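Regulator of nonsense transcripts 2 (Homo sapiens, PDB 4CEK) acts as a factor in nonsense-mediated mRNA decay, and its second MIF4G domain, a stack of helices, probably serves as a scaffold within the decay machinery. Local coordinates at residues I208-I220 against H248-C260. Sequence-based numbering, arbitrary orientation.
Sequences INIETKNKTVRFI and HHIEMACTLLETC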
ATOM      1  N   ILE A 208      -2.344  -4.773 -19.168  1.00 84.46           N
ATOM      2  CA  ILE A 208      -3.203  -4.470 -18.014  1.00 91.12           C
ATOM      3  C   ILE A 208      -3.117  -2.963 -17.628  1.00 88.90           C
ATOM      4  O   ILE A 208      -2.028  -2.405 -17.453  1.00 78.13           O
ATOM      5  CB  ILE A 208      -2.935  -5.464 -16.829  1.00 94.15           C
ATOM      6  CG1 ILE A 208      -4.053  -5.418 -15.776  1.00 92.70           C
ATOM      7  CG2 ILE A 208      -1.572  -5.238 -16.185  1.00 98.04           C
ATOM      8  CD1 ILE A 208      -4.313  -6.760 -15.115  1.00 83.92           C
ATOM      9  N   ASN A 209      -4.287  -2.321 -17.544  1.00 88.51           N
ATOM     10  CA  ASN A 209      -4.434  -0.867 -17.351  1.00 84.17           C
ATOM     11  C   ASN A 209      -3.499  -0.237 -16.318  1.00 81.32           C
ATOM     12  O   ASN A 209      -3.395  -0.736 -15.196  1.00 77.92           O
ATOM     13  CB  ASN A 209      -5.896  -0.521 -16.986  1.00 92.55           C
ATOM     14  CG  ASN A 209      -6.446  -1.348 -15.813  1.00 98.06           C
ATOM     15  OD1 ASN A 209      -5.704  -2.054 -15.120  1.00102.50           O
ATOM     16  ND2 ASN A 209      -7.762  -1.265 -15.597  1.00 90.21           N
ATOM     17  N   ILE A 210      -2.849   0.871 -16.686  1.00 76.76           N
ATOM     18  CA  ILE A 210      -1.897   1.554 -15.780  1.00 75.10           C
ATOM     19  C   ILE A 210      -2.541   1.934 -14.435  1.00 74.13           C
ATOM     20  O   ILE A 210      -1.855   2.006 -13.414  1.00 61.27           O
ATOM     21  CB  ILE A 210      -1.232   2.807 -16.430  1.00 69.03           C
ATOM     22  CG1 ILE A 210      -0.022   3.307 -15.604  1.00 65.69           C
ATOM     23  CG2 ILE A 210      -2.235   3.943 -16.579  1.00 61.07           C
ATOM     24  CD1 ILE A 210       1.088   2.304 -15.392  1.00 61.08           C
ATOM     25  N   GLU A 211      -3.856   2.138 -14.435  1.00 81.14           N
ATOM     26  CA  GLU A 211      -4.575   2.562 -13.235  1.00 83.48           C
ATOM     27  C   GLU A 211      -4.626   1.533 -12.096  1.00 80.05           C
ATOM     28  O   GLU A 211      -4.574   1.925 -10.924  1.00 75.18           O
ATOM     29  CB  GLU A 211      -5.995   2.962 -13.607  1.00 91.57           C
ATOM     30  CG  GLU A 211      -6.655   3.838 -12.562  1.00 93.19           C
ATOM     31  CD  GLU A 211      -7.816   4.620 -13.126  1.00 93.07           C
ATOM     32  OE1 GLU A 211      -7.716   5.074 -14.290  1.00 83.01           O
ATOM     33  OE2 GLU A 211      -8.818   4.778 -12.393  1.00 96.24           O
ATOM     34  N   THR A 212      -4.749   0.242 -12.433  1.00 71.41           N
ATOM     35  CA  THR A 212      -4.631  -0.844 -11.436  1.00 72.75           C
ATOM     36  C   THR A 212      -3.212  -0.938 -10.895  1.00 63.95           C
ATOM     37  O   THR A 212      -3.002  -1.077  -9.714  1.00 67.11           O
ATOM     38  CB  THR A 212      -4.949  -2.233 -12.025  1.00 75.04           C
ATOM     39  OG1 THR A 212      -6.242  -2.215 -12.636  1.00 77.83           O
ATOM     40  CG2 THR A 212      -4.902  -3.299 -10.930  1.00 66.64           C
ATOM     41  N   LYS A 213      -2.237  -0.855 -11.786  1.00 60.99           N
ATOM     42  CA  LYS A 213      -0.838  -0.929 -11.405  1.00 56.72           C
ATOM     43  C   LYS A 213      -0.534   0.170 -10.358  1.00 55.40           C
ATOM     44  O   LYS A 213       0.147  -0.069  -9.343  1.00 50.55           O
ATOM     45  CB  LYS A 213       0.032  -0.785 -12.652  1.00 54.87           C
ATOM     46  CG  LYS A 213      -0.302  -1.794 -13.750  1.00 61.60           C
ATOM     47  CD  LYS A 213       0.551  -1.598 -15.009  1.00 62.00           C
ATOM     48  CE  LYS A 213       0.725  -2.882 -15.820  1.00 59.00           C
ATOM     49  NZ  LYS A 213       1.951  -2.872 -16.679  1.00 59.56           N
ATOM     50  N   ASN A 214      -1.064   1.370 -10.611  1.00 53.96           N
ATOM     51  CA  ASN A 214      -0.893   2.517  -9.714  1.00 51.27           C
ATOM     52  C   ASN A 214      -1.572   2.315  -8.343  1.00 46.08           C
ATOM     53  O   ASN A 214      -1.031   2.750  -7.343  1.00 47.53           O
ATOM     54  CB  ASN A 214      -1.368   3.820 -10.405  1.00 56.06           C
ATOM     55  CG  ASN A 214      -0.385   4.337 -11.489  1.00 57.58           C
ATOM     56  OD1 ASN A 214       0.815   3.993 -11.517  1.00 55.23           O
ATOM     57  ND2 ASN A 214      -0.906   5.186 -12.386  1.00 52.32           N
ATOM     58  N   LYS A 215      -2.716   1.620  -8.291  1.00 41.97           N
ATOM     59  CA  LYS A 215      -3.314   1.210  -7.032  1.00 43.03           C
ATOM     60  C   LYS A 215      -2.328   0.336  -6.245  1.00 40.25           C
ATOM     61  O   LYS A 215      -2.090   0.588  -5.062  1.00 41.06           O
ATOM     62  CB  LYS A 215      -4.605   0.399  -7.245  1.00 48.82           C
ATOM     63  CG  LYS A 215      -5.334   0.006  -5.942  1.00 52.56           C
ATOM     64  CD  LYS A 215      -6.051  -1.357  -5.973  1.00 54.72           C
ATOM     65  CE  LYS A 215      -5.089  -2.547  -5.971  1.00 57.39           C
ATOM     66  NZ  LYS A 215      -4.836  -3.255  -4.666  1.00 49.65           N
ATOM     67  N   THR A 216      -1.766  -0.694  -6.884  1.00 35.42           N
ATOM     68  CA  THR A 216      -0.834  -1.578  -6.190  1.00 35.57           C
ATOM     69  C   THR A 216       0.329  -0.774  -5.641  1.00 35.80           C
ATOM     70  O   THR A 216       0.682  -0.917  -4.482  1.00 36.27           O
ATOM     71  CB  THR A 216      -0.278  -2.684  -7.102  1.00 36.62           C
ATOM     72  OG1 THR A 216      -1.325  -3.570  -7.495  1.00 40.16           O
ATOM     73  CG2 THR A 216       0.776  -3.478  -6.392  1.00 34.23           C
ATOM     74  N   VAL A 217       0.921   0.074  -6.483  1.00 35.18           N
ATOM     75  CA  VAL A 217       2.111   0.826  -6.108  1.00 32.34           C
ATOM     76  C   VAL A 217       1.781   1.865  -5.060  1.00 32.57           C
ATOM     77  O   VAL A 217       2.574   2.058  -4.148  1.00 35.92           O
ATOM     78  CB  VAL A 217       2.811   1.464  -7.343  1.00 35.81           C
ATOM     79  CG1 VAL A 217       3.581   2.706  -6.947  1.00 35.06           C
ATOM     80  CG2 VAL A 217       3.745   0.467  -8.004  1.00 33.97           C
ATOM     81  N   ARG A 218       0.613   2.501  -5.132  1.00 33.18           N
ATOM     82  CA  ARG A 218       0.205   3.436  -4.056  1.00 37.22           C
ATOM     83  C   ARG A 218       0.030   2.752  -2.691  1.00 33.04           C
ATOM     84  O   ARG A 218       0.443   3.305  -1.665  1.00 28.96           O
ATOM     85  CB  ARG A 218      -1.094   4.178  -4.400  1.00 42.69           C
ATOM     86  CG  ARG A 218      -0.937   5.230  -5.495  1.00 49.78           C
ATOM     87  CD  ARG A 218      -2.184   6.081  -5.625  1.00 55.68           C
ATOM     88  NE  ARG A 218      -2.454   6.429  -7.021  1.00 66.74           N
ATOM     89  CZ  ARG A 218      -2.096   7.569  -7.620  1.00 69.02           C
ATOM     90  NH1 ARG A 218      -1.430   8.517  -6.953  1.00 67.70           N
ATOM     91  NH2 ARG A 218      -2.398   7.757  -8.904  1.00 62.32           N
ATOM     92  N   PHE A 219      -0.553   1.552  -2.697  1.00 30.14           N
ATOM     93  CA  PHE A 219      -0.772   0.776  -1.462  1.00 30.40           C
ATOM     94  C   PHE A 219       0.574   0.433  -0.845  1.00 28.33           C
ATOM     95  O   PHE A 219       0.787   0.711   0.301  1.00 29.40           O
ATOM     96  CB  PHE A 219      -1.604  -0.492  -1.748  1.00 31.26           C
ATOM     97  CG  PHE A 219      -2.507  -0.938  -0.603  1.00 32.69           C
ATOM     98  CD1 PHE A 219      -2.311  -0.496   0.725  1.00 31.60           C
ATOM     99  CD2 PHE A 219      -3.590  -1.808  -0.861  1.00 31.97           C
ATOM    100  CE1 PHE A 219      -3.144  -0.911   1.753  1.00 30.24           C
ATOM    101  CE2 PHE A 219      -4.413  -2.242   0.185  1.00 34.18           C
ATOM    102  CZ  PHE A 219      -4.193  -1.789   1.490  1.00 34.87           C
ATOM    103  N   ILE A 220       1.537  -0.015  -1.644  1.00 29.15           N
ATOM    104  CA  ILE A 220       2.885  -0.244  -1.133  1.00 30.53           C
ATOM    105  C   ILE A 220       3.500   1.028  -0.538  1.00 33.12           C
ATOM    106  O   ILE A 220       4.215   1.008   0.517  1.00 32.59           O
ATOM    107  CB  ILE A 220       3.812  -0.817  -2.231  1.00 29.87           C
ATOM    108  CG1 ILE A 220       3.342  -2.241  -2.579  1.00 29.65           C
ATOM    109  CG2 ILE A 220       5.242  -0.792  -1.742  1.00 24.95           C
ATOM    110  CD1 ILE A 220       3.958  -2.933  -3.799  1.00 26.82           C
ATOM    111  N   HIS A 248       5.384   1.765 -18.892  1.00 48.89           N
ATOM    112  CA  HIS A 248       4.598   1.462 -17.686  1.00 47.63           C
ATOM    113  C   HIS A 248       5.458   1.511 -16.432  1.00 39.92           C
ATOM    114  O   HIS A 248       5.011   1.974 -15.405  1.00 35.49           O
ATOM    115  CB  HIS A 248       3.775   0.172 -17.830  1.00 58.82           C
ATOM    116  CG  HIS A 248       2.403   0.384 -18.497  1.00 68.72           C
ATOM    117  ND1 HIS A 248       1.403  -0.531 -18.435  1.00 73.73           N
ATOM    118  CD2 HIS A 248       1.888   1.467 -19.235  1.00 67.32           C
ATOM    119  CE1 HIS A 248       0.322  -0.072 -19.113  1.00 68.13           C
ATOM    120  NE2 HIS A 248       0.616   1.150 -19.590  1.00 66.58           N
ATOM    121  N   HIS A 249       6.718   1.134 -16.519  1.00 36.04           N
ATOM    122  CA  HIS A 249       7.573   1.135 -15.355  1.00 36.45           C
ATOM    123  C   HIS A 249       7.941   2.504 -14.844  1.00 38.03           C
ATOM    124  O   HIS A 249       8.213   2.662 -13.626  1.00 36.82           O
ATOM    125  CB  HIS A 249       8.842   0.345 -15.611  1.00 37.50           C
ATOM    126  CG  HIS A 249       8.593  -1.103 -15.911  1.00 41.45           C
ATOM    127  ND1 HIS A 249       9.591  -1.966 -16.211  1.00 47.26           N
ATOM    128  CD2 HIS A 249       7.401  -1.834 -15.959  1.00 41.54           C
ATOM    129  CE1 HIS A 249       9.065  -3.185 -16.449  1.00 47.48           C
ATOM    130  NE2 HIS A 249       7.720  -3.101 -16.288  1.00 46.87           N
ATOM    131  N   ILE A 250       8.011   3.476 -15.761  1.00 36.15           N
ATOM    132  CA  ILE A 250       8.324   4.868 -15.448  1.00 34.72           C
ATOM    133  C   ILE A 250       7.152   5.418 -14.658  1.00 34.06           C
ATOM    134  O   ILE A 250       7.383   6.063 -13.635  1.00 34.17           O
ATOM    135  CB  ILE A 250       8.560   5.756 -16.718  1.00 35.44           C
ATOM    136  CG1 ILE A 250       9.884   5.430 -17.437  1.00 36.14           C
ATOM    137  CG2 ILE A 250       8.631   7.215 -16.342  1.00 33.24           C
ATOM    138  CD1 ILE A 250       9.921   5.896 -18.898  1.00 38.07           C
ATOM    139  N   GLU A 251       5.909   5.153 -15.086  1.00 33.59           N
ATOM    140  CA  GLU A 251       4.755   5.687 -14.347  1.00 36.88           C
ATOM    141  C   GLU A 251       4.598   5.067 -12.964  1.00 36.51           C
ATOM    142  O   GLU A 251       4.378   5.778 -11.975  1.00 35.45           O
ATOM    143  CB  GLU A 251       3.453   5.547 -15.085  1.00 41.78           C
ATOM    144  CG  GLU A 251       3.526   5.835 -16.559  1.00 53.32           C
ATOM    145  CD  GLU A 251       2.155   6.045 -17.178  1.00 65.20           C
ATOM    146  OE1 GLU A 251       1.293   6.694 -16.494  1.00 64.36           O
ATOM    147  OE2 GLU A 251       1.965   5.558 -18.338  1.00 68.43           O
ATOM    148  N   MET A 252       4.715   3.753 -12.887  1.00 35.11           N
ATOM    149  CA  MET A 252       4.683   3.051 -11.584  1.00 35.56           C
ATOM    150  C   MET A 252       5.716   3.662 -10.661  1.00 32.60           C
ATOM    151  O   MET A 252       5.429   3.947  -9.508  1.00 33.89           O
ATOM    152  CB  MET A 252       4.941   1.547 -11.757  1.00 36.39           C
ATOM    153  CG  MET A 252       3.866   0.802 -12.568  1.00 37.83           C
ATOM    154  SD  MET A 252       4.325  -0.931 -12.873  1.00 44.09           S
ATOM    155  CE  MET A 252       4.430  -1.489 -11.177  1.00 34.88           C
ATOM    156  N   ALA A 253       6.912   3.881 -11.185  1.00 30.87           N
ATOM    157  CA  ALA A 253       7.996   4.527 -10.430  1.00 32.33           C
ATOM    158  C   ALA A 253       7.627   5.899  -9.870  1.00 32.20           C
ATOM    159  O   ALA A 253       7.987   6.218  -8.723  1.00 33.99           O
ATOM    160  CB  ALA A 253       9.225   4.698 -11.305  1.00 29.21           C
ATOM    161  N   CYS A 254       6.983   6.713 -10.706  1.00 30.64           N
ATOM    162  CA  CYS A 254       6.670   8.104 -10.395  1.00 31.07           C
ATOM    163  C   CYS A 254       5.527   8.146  -9.425  1.00 29.78           C
ATOM    164  O   CYS A 254       5.545   8.955  -8.479  1.00 29.68           O
ATOM    165  CB  CYS A 254       6.356   8.949 -11.684  1.00 30.73           C
ATOM    166  SG  CYS A 254       7.828   9.205 -12.767  1.00 38.22           S
ATOM    167  N   THR A 255       4.530   7.280  -9.630  1.00 32.66           N
ATOM    168  CA  THR A 255       3.490   7.045  -8.594  1.00 33.18           C
ATOM    169  C   THR A 255       4.098   6.615  -7.247  1.00 35.50           C
ATOM    170  O   THR A 255       3.767   7.184  -6.191  1.00 35.23           O
ATOM    171  CB  THR A 255       2.495   6.000  -9.019  1.00 33.16           C
ATOM    172  OG1 THR A 255       2.046   6.299 -10.347  1.00 33.66           O
ATOM    173  CG2 THR A 255       1.309   5.979  -8.036  1.00 32.37           C
ATOM    174  N   LEU A 256       5.024   5.657  -7.280  1.00 32.81           N
ATOM    175  CA  LEU A 256       5.646   5.208  -6.036  1.00 31.54           C
ATOM    176  C   LEU A 256       6.292   6.382  -5.347  1.00 31.05           C
ATOM    177  O   LEU A 256       6.088   6.582  -4.138  1.00 31.59           O
ATOM    178  CB  LEU A 256       6.694   4.094  -6.277  1.00 31.96           C
ATOM    179  CG  LEU A 256       7.393   3.452  -5.063  1.00 31.20           C
ATOM    180  CD1 LEU A 256       6.331   2.901  -4.108  1.00 32.44           C
ATOM    181  CD2 LEU A 256       8.307   2.336  -5.520  1.00 29.88           C
ATOM    182  N   LEU A 257       7.074   7.167  -6.092  1.00 31.54           N
ATOM    183  CA  LEU A 257       7.814   8.301  -5.469  1.00 33.10           C
ATOM    184  C   LEU A 257       6.905   9.454  -4.976  1.00 31.52           C
ATOM    185  O   LEU A 257       7.186  10.081  -3.968  1.00 32.25           O
ATOM    186  CB  LEU A 257       8.908   8.826  -6.409  1.00 33.90           C
ATOM    187  CG  LEU A 257      10.057   7.871  -6.739  1.00 32.21           C
ATOM    188  CD1 LEU A 257      10.830   8.276  -8.024  1.00 29.21           C
ATOM    189  CD2 LEU A 257      10.945   7.834  -5.520  1.00 27.67           C
ATOM    190  N   GLU A 258       5.801   9.702  -5.659  1.00 36.25           N
ATOM    191  CA  GLU A 258       4.806  10.648  -5.165  1.00 40.90           C
ATOM    192  C   GLU A 258       4.186  10.195  -3.829  1.00 40.03           C
ATOM    193  O   GLU A 258       3.841  11.017  -2.983  1.00 37.39           O
ATOM    194  CB  GLU A 258       3.664  10.811  -6.152  1.00 47.27           C
ATOM    195  CG  GLU A 258       3.905  11.643  -7.407  1.00 59.44           C
ATOM    196  CD  GLU A 258       2.645  11.661  -8.281  1.00 71.72           C
ATOM    197  OE1 GLU A 258       1.534  11.782  -7.693  1.00 78.95           O
ATOM    198  OE2 GLU A 258       2.746  11.508  -9.527  1.00 72.25           O
ATOM    199  N   THR A 259       4.031   8.885  -3.660  1.00 38.65           N
ATOM    200  CA  THR A 259       3.376   8.338  -2.494  1.00 31.10           C
ATOM    201  C   THR A 259       4.361   8.335  -1.323  1.00 28.81           C
ATOM    202  O   THR A 259       3.990   8.728  -0.256  1.00 28.78           O
ATOM    203  CB  THR A 259       2.793   6.923  -2.785  1.00 31.57           C
ATOM    204  OG1 THR A 259       1.986   6.944  -3.980  1.00 30.00           O
ATOM    205  CG2 THR A 259       1.928   6.418  -1.611  1.00 30.32           C
ATOM    206  N   CYS A 260       5.606   7.890  -1.496  1.00 29.79           N
ATOM    207  CA  CYS A 260       6.541   7.741  -0.343  1.00 28.23           C
ATOM    208  C   CYS A 260       7.965   8.181  -0.573  1.00 27.31           C
ATOM    209  O   CYS A 260       8.791   7.980   0.302  1.00 29.32           O
ATOM    210  CB  CYS A 260       6.600   6.290   0.144  1.00 31.68           C
ATOM    211  SG  CYS A 260       7.368   5.077  -0.990  1.00 31.02           S
TER
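From Ile210 and His248 at one end to Arg218 and Thr259 at the other, helices 210-220 and 248-260 run side by side in the same sense, their axes 8.5 Å apart and crossing at -33°. The pair illustrates how same-direction neighbours in an alpha-helical repeat fold combine an apolar seam, here Val217 against Met252 and Leu256, with polar contacts beside it. The backbones come nearest at Val217 and Leu256, whose CA atoms lie 5.6 Å apart. There Val217 CG1 presses on the helix backbone, 3.3 Å from Leu256 N, while its CG2 meets Met252 CE.

At the amino-terminal end, the His248 ring is gripped in two directions. Lys213, its chain extended beyond CG, donates from NZ to His248 ND1 (3.0 Å), arriving at the ring edge and in its plane; Ile210 CD1 sits over one face in a CH-pi contact, 4.0 Å from the ring centroid. Were His248 replaced by alanine, the Lys213 ammonium would probably lose this acceptor and the Ile210 methyl its aromatic surface. Farther along, Asn214 OD1 lies 2.9 Å from Thr255 OG1. The Thr255 rotamer (chi1 -48°) turns CG2 away from the backbone N and lays this methyl over the centre of the Arg218 guanidinium, 3.7 Å above the plane. Thr259 OG1 turns back to donate a hydrogen bond to Thr255 O of its own helix, and Thr259 CG2 rests against Arg218 O.

Phe198 of helix 185-203 packs against Val217 and Met252, Leu241 of helix 231-243 also touches Met252, and helix 292-305 flanks helix 248-260, where the Tyr294 hydroxyl is hydrogen-bonded to Glu251 OE2.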